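Local atomic coordinates of GCN5-related N-acetyltransferase (Kribbella flavida, PDB entry 4IUS), a protein that is a GNAT-fold enzyme that probably transfers an acyl group, most likely acetyl from acetyl-coenzyme A, to an amine acceptor. Residues Q24-G32 with E58-A69; A8-L18 with R44-V52. The protein carries 1 engineered substitution. All coordinates share one frame; numbering follows the deposited sequence. Where two conformers were deposited one is given.

Contact 1. Residues Q24-G32 with E58-A69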
loop_
_atom_site.group_PDB
_atom_site.type_symbol
_atom_site.label_atom_id
_atom_site.label_comp_id
_atom_site.label_asym_id
_atom_site.label_seq_id
_atom_site.Cartn_x
_atom_site.Cartn_y
_atom_site.Cartn_z
ATOM N N GLN A 24 3.741 5.668 17.794
ATOM C CA GLN A 24 5.031 6.000 17.207
ATOM C C GLN A 24 6.167 5.842 18.184
ATOM O O GLN A 24 6.077 6.267 19.346
ATOM C CB GLN A 24 5.046 7.452 16.748
ATOM C CG GLN A 24 4.039 7.771 15.688
ATOM C CD GLN A 24 4.016 9.236 15.386
ATOM O OE1 GLN A 24 5.047 9.840 15.136
ATOM N NE2 GLN A 24 2.838 9.833 15.525
ATOM N N VAL A 25 7.252 5.268 17.690
ATOM C CA VAL A 25 8.559 5.245 18.374
ATOM C C VAL A 25 9.562 5.936 17.441
ATOM O O VAL A 25 10.114 5.320 16.518
ATOM C CB VAL A 25 8.991 3.817 18.706
ATOM C CG1 VAL A 25 10.376 3.829 19.362
ATOM C CG2 VAL A 25 7.923 3.163 19.585
ATOM N N VAL A 26 9.682 7.243 17.583
ATOM C CA VAL A 26 10.565 8.014 16.708
ATOM C C VAL A 26 11.993 7.906 17.236
ATOM O O VAL A 26 12.267 8.117 18.408
ATOM C CB VAL A 26 10.178 9.492 16.617
ATOM C CG1 VAL A 26 11.190 10.270 15.753
ATOM C CG2 VAL A 26 8.756 9.628 16.057
ATOM N N ALA A 27 12.923 7.569 16.365
ATOM C CA ALA A 27 14.351 7.460 16.752
ATOM C C ALA A 27 15.159 7.954 15.554
ATOM O O ALA A 27 15.405 7.192 14.609
ATOM C CB ALA A 27 14.716 6.030 17.137
ATOM N N GLY A 28 15.563 9.215 15.607
ATOM C CA GLY A 28 16.374 9.750 14.525
ATOM C C GLY A 28 15.680 9.634 13.177
ATOM O O GLY A 28 14.567 10.102 13.041
ATOM N N PRO A 29 16.327 9.003 12.193
ATOM C CA PRO A 29 15.715 8.974 10.893
ATOM C C PRO A 29 14.678 7.898 10.704
ATOM O O PRO A 29 14.149 7.778 9.611
ATOM C CB PRO A 29 16.903 8.716 9.974
ATOM C CG PRO A 29 17.790 7.862 10.806
ATOM C CD PRO A 29 17.686 8.403 12.181
ATOM N N LEU A 30 14.374 7.122 11.746
ATOM C CA LEU A 30 13.395 6.031 11.632
ATOM C C LEU A 30 12.233 6.275 12.590
ATOM O O LEU A 30 12.406 6.875 13.653
ATOM C CB LEU A 30 14.033 4.697 12.023
ATOM C CG LEU A 30 15.255 4.289 11.232
ATOM C CD1 LEU A 30 15.831 3.026 11.830
ATOM C CD2 LEU A 30 14.901 4.152 9.780
ATOM N N VAL A 31 11.070 5.739 12.226
ATOM C CA VAL A 31 9.956 5.701 13.159
ATOM C C VAL A 31 9.344 4.316 13.131
ATOM O O VAL A 31 8.980 3.788 12.073
ATOM C CB VAL A 31 8.885 6.795 12.920
ATOM C CG1 VAL A 31 8.322 6.794 11.502
ATOM C CG2 VAL A 31 7.794 6.737 13.991
ATOM N N GLY A 32 9.262 3.721 14.311
ATOM C CA GLY A 32 8.543 2.457 14.475
ATOM C C GLY A 32 7.084 2.732 14.733
ATOM O O GLY A 32 6.729 3.667 15.443
ATOM N N GLU A 58 23.571 7.603 13.170
ATOM C CA GLU A 58 22.442 7.466 14.085
ATOM C C GLU A 58 21.725 6.145 13.920
ATOM O O GLU A 58 20.928 5.764 14.770
ATOM C CB GLU A 58 21.428 8.610 13.821
ATOM C CG GLU A 58 21.941 10.005 14.185
ATOM C CD GLU A 58 20.982 11.157 13.884
ATOM O OE1 GLU A 58 19.835 10.901 13.403
ATOM O OE2 GLU A 58 21.409 12.320 14.133
ATOM N N VAL A 59 21.891 5.504 12.787
ATOM C CA VAL A 59 21.039 4.359 12.465
ATOM C C VAL A 59 21.178 3.172 13.442
ATOM O O VAL A 59 20.170 2.575 13.801
ATOM C CB VAL A 59 21.165 3.946 10.975
ATOM C CG1 VAL A 59 20.400 2.659 10.696
ATOM C CG2 VAL A 59 20.694 5.115 10.080
ATOM N N PRO A 60 22.400 2.794 13.875
ATOM C CA PRO A 60 22.456 1.651 14.793
ATOM C C PRO A 60 21.623 1.854 16.065
ATOM O O PRO A 60 20.814 1.003 16.427
ATOM C CB PRO A 60 23.935 1.537 15.107
ATOM C CG PRO A 60 24.595 2.067 13.873
ATOM C CD PRO A 60 23.735 3.203 13.394
ATOM N N TRP A 61 21.769 2.992 16.714
ATOM C CA TRP A 61 20.985 3.315 17.900
ATOM C C TRP A 61 19.500 3.387 17.555
ATOM O O TRP A 61 18.664 2.930 18.318
ATOM C CB TRP A 61 21.486 4.644 18.465
ATOM C CG TRP A 61 20.480 5.321 19.344
ATOM C CD1 TRP A 61 20.205 5.070 20.690
ATOM C CD2 TRP A 61 19.503 6.276 18.923
ATOM N NE1 TRP A 61 19.157 5.856 21.096
ATOM C CE2 TRP A 61 18.693 6.579 20.059
ATOM C CE3 TRP A 61 19.237 6.914 17.727
ATOM C CZ2 TRP A 61 17.634 7.456 19.977
ATOM C CZ3 TRP A 61 18.185 7.792 17.660
ATOM C CH2 TRP A 61 17.408 8.065 18.769
ATOM N N ALA A 62 19.167 3.984 16.421
ATOM C CA ALA A 62 17.751 4.103 16.058
ATOM C C ALA A 62 17.099 2.720 15.888
ATOM O O ALA A 62 15.978 2.468 16.350
ATOM C CB ALA A 62 17.624 4.935 14.769
ATOM N N LEU A 63 17.771 1.858 15.157
ATOM C CA LEU A 63 17.280 0.546 14.922
ATOM C C LEU A 63 17.156 -0.251 16.223
ATOM O O LEU A 63 16.187 -0.979 16.398
ATOM C CB LEU A 63 18.152 -0.116 13.841
ATOM C CG LEU A 63 17.719 -1.458 13.327
ATOM C CD1 LEU A 63 16.314 -1.422 12.748
ATOM C CD2 LEU A 63 18.676 -1.904 12.256
ATOM N N GLU A 64 18.154 -0.173 17.088
ATOM C CA GLU A 64 18.032 -0.881 18.345
ATOM C C GLU A 64 16.913 -0.345 19.205
ATOM O O GLU A 64 16.242 -1.132 19.869
ATOM C CB GLU A 64 19.353 -0.847 19.090
ATOM C CG GLU A 64 20.463 -1.599 18.392
ATOM C CD GLU A 64 20.090 -3.042 18.136
ATOM O OE1 GLU A 64 19.565 -3.666 19.069
ATOM O OE2 GLU A 64 20.250 -3.525 16.994
ATOM N N THR A 65 16.687 0.953 19.173
ATOM C CA THR A 65 15.597 1.548 19.912
ATOM C C THR A 65 14.238 0.984 19.440
ATOM O O THR A 65 13.365 0.614 20.226
ATOM C CB THR A 65 15.626 3.077 19.780
ATOM O OG1 THR A 65 16.849 3.562 20.344
ATOM C CG2 THR A 65 14.442 3.747 20.466
ATOM N N ILE A 66 14.062 0.933 18.129
ATOM C CA ILE A 66 12.850 0.406 17.561
ATOM C C ILE A 66 12.722 -1.086 17.783
ATOM O O ILE A 66 11.650 -1.594 18.149
ATOM C CB ILE A 66 12.716 0.823 16.081
ATOM C CG1 ILE A 66 12.557 2.366 16.023
ATOM C CG2 ILE A 66 11.581 0.044 15.409
ATOM C CD1 ILE A 66 12.796 2.970 14.683
ATOM N N ARG A 67 13.811 -1.818 17.611
ATOM C CA ARG A 67 13.805 -3.270 17.880
ATOM C C ARG A 67 13.376 -3.527 19.320
ATOM O O ARG A 67 12.628 -4.486 19.565
ATOM C CB ARG A 67 15.153 -3.910 17.615
ATOM C CG ARG A 67 15.457 -4.080 16.152
ATOM C CD ARG A 67 16.891 -4.535 15.920
ATOM N NE ARG A 67 17.100 -4.892 14.532
ATOM C CZ ARG A 67 18.244 -4.837 13.872
ATOM N NH1 ARG A 67 19.344 -4.348 14.446
ATOM N NH2 ARG A 67 18.268 -5.195 12.603
ATOM N N LYS A 68 13.869 -2.734 20.273
ATOM C CA LYS A 68 13.499 -2.900 21.684
ATOM C C LYS A 68 11.994 -2.756 21.871
ATOM O O LYS A 68 11.344 -3.498 22.613
ATOM C CB LYS A 68 14.249 -1.857 22.557
ATOM C CG LYS A 68 14.029 -1.975 24.076
ATOM C CD LYS A 68 15.085 -1.219 24.896
ATOM C CE LYS A 68 14.979 0.317 24.837
ATOM N NZ LYS A 68 16.033 0.985 25.679
ATOM N N ALA A 69 11.430 -1.740 21.244
ATOM C CA ALA A 69 10.008 -1.458 21.348
ATOM C C ALA A 69 9.174 -2.586 20.757
ATOM O O ALA A 69 8.160 -2.979 21.328
ATOM C CB ALA A 69 9.676 -0.137 20.698
#
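Ala27 is a small knob in a hollow of helix 59-71: its CB sits 3.7 Å from CH2 of Trp61 and 4.0 Å from CG2 of Thr65, and also touches Ala62. The Trp61 ring is turned so that its CZ3 edge meets Gly28 N near the ring plane, 3.6 Å away. At the same end, Pro29 lays its ring obliquely across Val59 and the Glu58 side chain. These bumps belong to a β-hairpin, strands 22-27 and 30-35 joined by a type II' turn from Ala27 to Leu30, whose face is covered by the helix. The helix runs almost parallel to strand 30-32 (3°). Ile66 is the helix's own bump: with CG1 anti to the carbonyl carbon (chi1 -65°) and chi2 extended, CD1 presses tightly on Leu30 CB at 3.4 Å and lies 3.6 Å from Gly32 N. Glycine at 32 leaves room for this, since a CB there would clash with Ile66 CG2. Without CG1, CG2 and CD1, as with an alanine here, the hollow between Leu30 CB and Gly32 would probably be left unfilled. Leu30 CD1 fills the next hollow, 3.9 Å from Ala62 CB. Farther along the helix, Val25 CG2 rests on Ala69 CB.

Contact 2. Residues A8-L18 with R44-V52. With EDO (1,2-ethanediol), chain E; SO4 (sulfate ion), chain C; SO4 (sulfate ion), chain D.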
loop_
_atom_site.group_PDB
_atom_site.type_symbol
_atom_site.label_atom_id
_atom_site.label_comp_id
_atom_site.label_asym_id
_atom_site.label_seq_id
_atom_site.Cartn_x
_atom_site.Cartn_y
_atom_site.Cartn_z
ATOM N N ALA A 8 9.101 11.497 -2.146
ATOM C CA ALA A 8 8.940 12.060 -0.814
ATOM C C ALA A 8 7.480 12.342 -0.486
ATOM O O ALA A 8 7.062 12.112 0.652
ATOM C CB ALA A 8 9.799 13.323 -0.622
ATOM N N ARG A 9 6.700 12.831 -1.468
ATOM C CA ARG A 9 5.284 13.082 -1.226
ATOM C C ARG A 9 4.575 11.776 -0.851
ATOM O O ARG A 9 3.773 11.748 0.090
ATOM C CB ARG A 9 4.675 13.702 -2.454
ATOM C CG ARG A 9 3.222 14.046 -2.236
ATOM C CD ARG A 9 2.577 14.673 -3.439
ATOM N NE ARG A 9 1.151 14.837 -3.195
ATOM C CZ ARG A 9 0.267 15.035 -4.154
ATOM N NH1 ARG A 9 0.634 15.087 -5.431
ATOM N NH2 ARG A 9 -1.009 15.096 -3.838
ATOM N N ILE A 10 4.857 10.697 -1.579
ATOM C CA ILE A 10 4.226 9.422 -1.331
ATOM C C ILE A 10 4.653 8.874 0.025
ATOM O O ILE A 10 3.811 8.453 0.843
ATOM C CB ILE A 10 4.536 8.415 -2.431
ATOM C CG1 ILE A 10 3.774 8.841 -3.716
ATOM C CG2 ILE A 10 4.167 6.995 -2.013
ATOM C CD1 ILE A 10 4.169 8.042 -4.950
ATOM N N ALA A 11 5.943 8.924 0.338
ATOM C CA ALA A 11 6.420 8.412 1.634
ATOM C C ALA A 11 5.800 9.189 2.792
ATOM O O ALA A 11 5.419 8.619 3.816
ATOM C CB ALA A 11 7.938 8.440 1.688
ATOM N N SER A 12 5.732 10.499 2.667
ATOM C CA SER A 12 5.175 11.341 3.698
ATOM C C SER A 12 3.675 11.064 3.907
ATOM O O SER A 12 3.200 11.022 5.034
ATOM C CB SER A 12 5.405 12.832 3.393
ATOM O OG SER A 12 6.764 13.196 3.534
ATOM N N ALA A 13 2.950 10.881 2.813
ATOM C CA ALA A 13 1.537 10.575 2.889
ATOM C C ALA A 13 1.319 9.200 3.503
ATOM O O ALA A 13 0.350 9.019 4.280
ATOM C CB ALA A 13 0.892 10.655 1.514
ATOM N N GLN A 14 2.167 8.233 3.174
ATOM C CA GLN A 14 2.064 6.923 3.780
ATOM C C GLN A 14 2.212 7.027 5.300
ATOM O O GLN A 14 1.442 6.451 6.059
ATOM C CB GLN A 14 3.116 5.992 3.193
ATOM C CG GLN A 14 3.031 4.566 3.674
ATOM C CD GLN A 14 4.210 3.787 3.161
ATOM O OE1 GLN A 14 4.086 3.025 2.215
ATOM N NE2 GLN A 14 5.381 4.036 3.737
ATOM N N LEU A 15 3.218 7.770 5.745
ATOM C CA LEU A 15 3.416 7.959 7.180
ATOM C C LEU A 15 2.207 8.611 7.844
ATOM O O LEU A 15 1.742 8.158 8.882
ATOM C CB LEU A 15 4.678 8.749 7.440
ATOM C CG LEU A 15 5.042 9.098 8.865
ATOM C CD1 LEU A 15 5.158 7.888 9.767
ATOM C CD2 LEU A 15 6.296 9.961 8.904
ATOM N N GLN A 16 1.718 9.680 7.228
ATOM C CA GLN A 16 0.556 10.395 7.733
ATOM C C GLN A 16 -0.632 9.441 7.901
ATOM O O GLN A 16 -1.356 9.486 8.917
ATOM C CB GLN A 16 0.207 11.551 6.784
ATOM C CG GLN A 16 -0.923 12.450 7.243
ATOM C CD GLN A 16 -1.247 13.542 6.245
ATOM O OE1 GLN A 16 -0.444 13.880 5.368
ATOM N NE2 GLN A 16 -2.432 14.097 6.370
ATOM N N GLY A 17 -0.828 8.532 6.936
ATOM C CA GLY A 17 -1.915 7.540 7.040
ATOM C C GLY A 17 -1.680 6.529 8.150
ATOM O O GLY A 17 -2.590 6.221 8.948
ATOM N N LEU A 18 -0.459 6.046 8.239
ATOM C CA LEU A 18 -0.146 4.971 9.171
ATOM C C LEU A 18 -0.287 5.408 10.621
ATOM O O LEU A 18 -0.698 4.625 11.480
ATOM C CB LEU A 18 1.258 4.432 8.956
ATOM C CG LEU A 18 1.460 3.588 7.688
ATOM C CD1 LEU A 18 2.948 3.408 7.390
ATOM C CD2 LEU A 18 0.773 2.219 7.766
ATOM N N ARG A 44 5.387 -1.803 11.667
ATOM C CA ARG A 44 6.582 -1.727 10.832
ATOM C C ARG A 44 7.274 -0.421 11.128
ATOM O O ARG A 44 6.712 0.477 11.781
ATOM C CB ARG A 44 6.233 -1.793 9.338
ATOM C CG ARG A 44 5.499 -0.590 8.831
ATOM C CD ARG A 44 5.230 -0.621 7.337
ATOM N NE ARG A 44 4.357 -1.751 7.038
ATOM C CZ ARG A 44 3.221 -1.693 6.346
ATOM N NH1 ARG A 44 2.848 -0.573 5.739
ATOM N NH2 ARG A 44 2.511 -2.818 6.171
ATOM N N ALA A 45 8.507 -0.313 10.644
ATOM C CA ALA A 45 9.224 0.959 10.640
ATOM C C ALA A 45 9.196 1.592 9.248
ATOM O O ALA A 45 9.214 0.863 8.240
ATOM C CB ALA A 45 10.640 0.802 11.125
ATOM N N VAL A 46 9.209 2.920 9.220
ATOM C CA VAL A 46 9.356 3.683 7.989
ATOM C C VAL A 46 10.315 4.855 8.265
ATOM O O VAL A 46 10.767 5.042 9.412
ATOM C CB VAL A 46 7.985 4.165 7.419
ATOM C CG1 VAL A 46 7.025 2.977 7.186
ATOM C CG2 VAL A 46 7.376 5.232 8.323
ATOM N N ALA A 47 10.654 5.612 7.218
ATOM C CA ALA A 47 11.481 6.793 7.420
ATOM C C ALA A 47 10.714 7.861 8.193
ATOM O O ALA A 47 9.575 8.155 7.882
ATOM C CB ALA A 47 11.909 7.395 6.101
ATOM N N ALA A 48 11.350 8.424 9.203
ATOM C CA ALA A 48 10.731 9.476 9.992
ATOM C C ALA A 48 10.549 10.767 9.240
ATOM O O ALA A 48 9.612 11.501 9.546
ATOM C CB ALA A 48 11.581 9.719 11.250
ATOM N N GLU A 49 11.485 11.061 8.331
ATOM C CA GLU A 49 11.573 12.352 7.644
ATOM C C GLU A 49 11.894 12.122 6.152
ATOM O O GLU A 49 13.012 12.359 5.701
ATOM C CB GLU A 49 12.652 13.240 8.281
ATOM C CG GLU A 49 12.407 13.577 9.756
ATOM C CD GLU A 49 13.574 14.322 10.370
ATOM O OE1 GLU A 49 14.368 14.911 9.609
ATOM O OE2 GLU A 49 13.711 14.255 11.602
ATOM N N PRO A 50 10.899 11.681 5.358
ATOM C CA PRO A 50 11.115 11.584 3.906
ATOM C C PRO A 50 11.603 12.881 3.312
ATOM O O PRO A 50 11.124 13.955 3.680
ATOM C CB PRO A 50 9.726 11.255 3.354
ATOM C CG PRO A 50 8.967 10.738 4.490
ATOM C CD PRO A 50 9.535 11.306 5.742
ATOM N N GLY A 51 12.554 12.807 2.409
ATOM C CA GLY A 51 13.068 13.993 1.725
ATOM C C GLY A 51 14.134 14.809 2.459
ATOM O O GLY A 51 14.578 15.848 1.966
ATOM N N VAL A 52 14.478 14.372 3.678
ATOM C CA VAL A 52 15.454 15.034 4.543
ATOM C C VAL A 52 16.696 14.146 4.653
ATOM O O VAL A 52 16.565 12.950 4.877
ATOM C CB VAL A 52 14.853 15.251 5.951
ATOM C CG1 VAL A 52 15.838 15.916 6.924
ATOM C CG2 VAL A 52 13.563 16.070 5.828
HETATM C C1 EDO E . -1.751 6.500 1.132
HETATM O O1 EDO E . -0.357 6.483 0.775
HETATM C C2 EDO E . -2.020 7.731 1.989
HETATM O O2 EDO E . -1.985 7.406 3.395
HETATM S S SO4 C . -4.671 13.777 9.435
HETATM O O1 SO4 C . -5.207 13.912 8.063
HETATM O O2 SO4 C . -4.908 12.402 9.930
HETATM O O3 SO4 C . -3.200 13.935 9.417
HETATM O O4 SO4 C . -5.324 14.736 10.340
HETATM S S SO4 D . -4.027 17.048 4.427
HETATM O O1 SO4 D . -4.155 17.515 3.031
HETATM O O2 SO4 D . -4.033 15.566 4.522
HETATM O O3 SO4 D . -2.781 17.541 5.039
HETATM O O4 SO4 D . -5.149 17.627 5.172
HETATM O O HOH W 1 8.104 7.611 5.556
#
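Pro50 packs closely on helix 6-19, with its CB 3.7 Å from Ala11 CB and its CG 3.4 Å from Ser12 OG. The helix lies across the antiparallel β-sheet of strands 22-27, 30-35 and 44-47, and its segment 8-18 meets strand 44-47 and the loop after it, the axes of helix and strand 9.2 Å apart at an angle of 140°. Through Ala45, strand 44-47 also makes backbone hydrogen bonds to Ser78 and Glu80 of strand 78-82. The tight part is at the loop end. There Pro50 and Gly51 are the two central residues of a type II turn from Glu49 to Val52, and small helix residues let the turn come near: Ala8 CB is 4.1 Å from Gly51 CA, where any β-carbon would crowd Ala8. In the middle, Leu15 divides its two methyls. CD1 meets Val46 CG2 at 3.7 Å, while CD2 comes near the carbonyl oxygens of Ala47 and Ala48.

Towards Leu18 the fit is looser. Leu18 CD1 stays 4.1 Å and Gln14 NE2 4.0 Å from Val46 CG1, and Leu18 crosses the Arg44 side chain at about a right angle, its CD2 nearest NH1. Bent at chi3 (63°), the Arg44 chain carries its guanidinium off to partners outside both segments: a salt bridge to Asp148 and a hydrogen bond to Thr147 O. On the helix flank turned from the strand, exposed Gln16 gives its NE2 to two sulfate ions, and 1,2-ethanediol donates to Ala13 O; all three probably come from the crystallisation liquor. Between helix and strand, a water donates to Ala47 O at 2.8 Å and only weakly to Ala11 O.

How the contacts relate
Contacts 1 and 2 cover the two faces of the same antiparallel sheet: in strand 30-35, Leu30 points toward helix 59-71, whereas Val31 points away from it and touches Leu15 of helix 6-19. The hairpin of contact 1 and the strand of contact 2 are joined edge to edge by probable backbone hydrogen bonds, Pro29 O to Ala48 N and Val31 N to Val46 O. Contact 1 is largely buried although far from the chain's centre (about 22 Å), and its packing is mainly apolar. Contact 2 is nearer the centre (about 12 Å) yet only partly buried, and a water and a buried arginine lie among its apolar side chains.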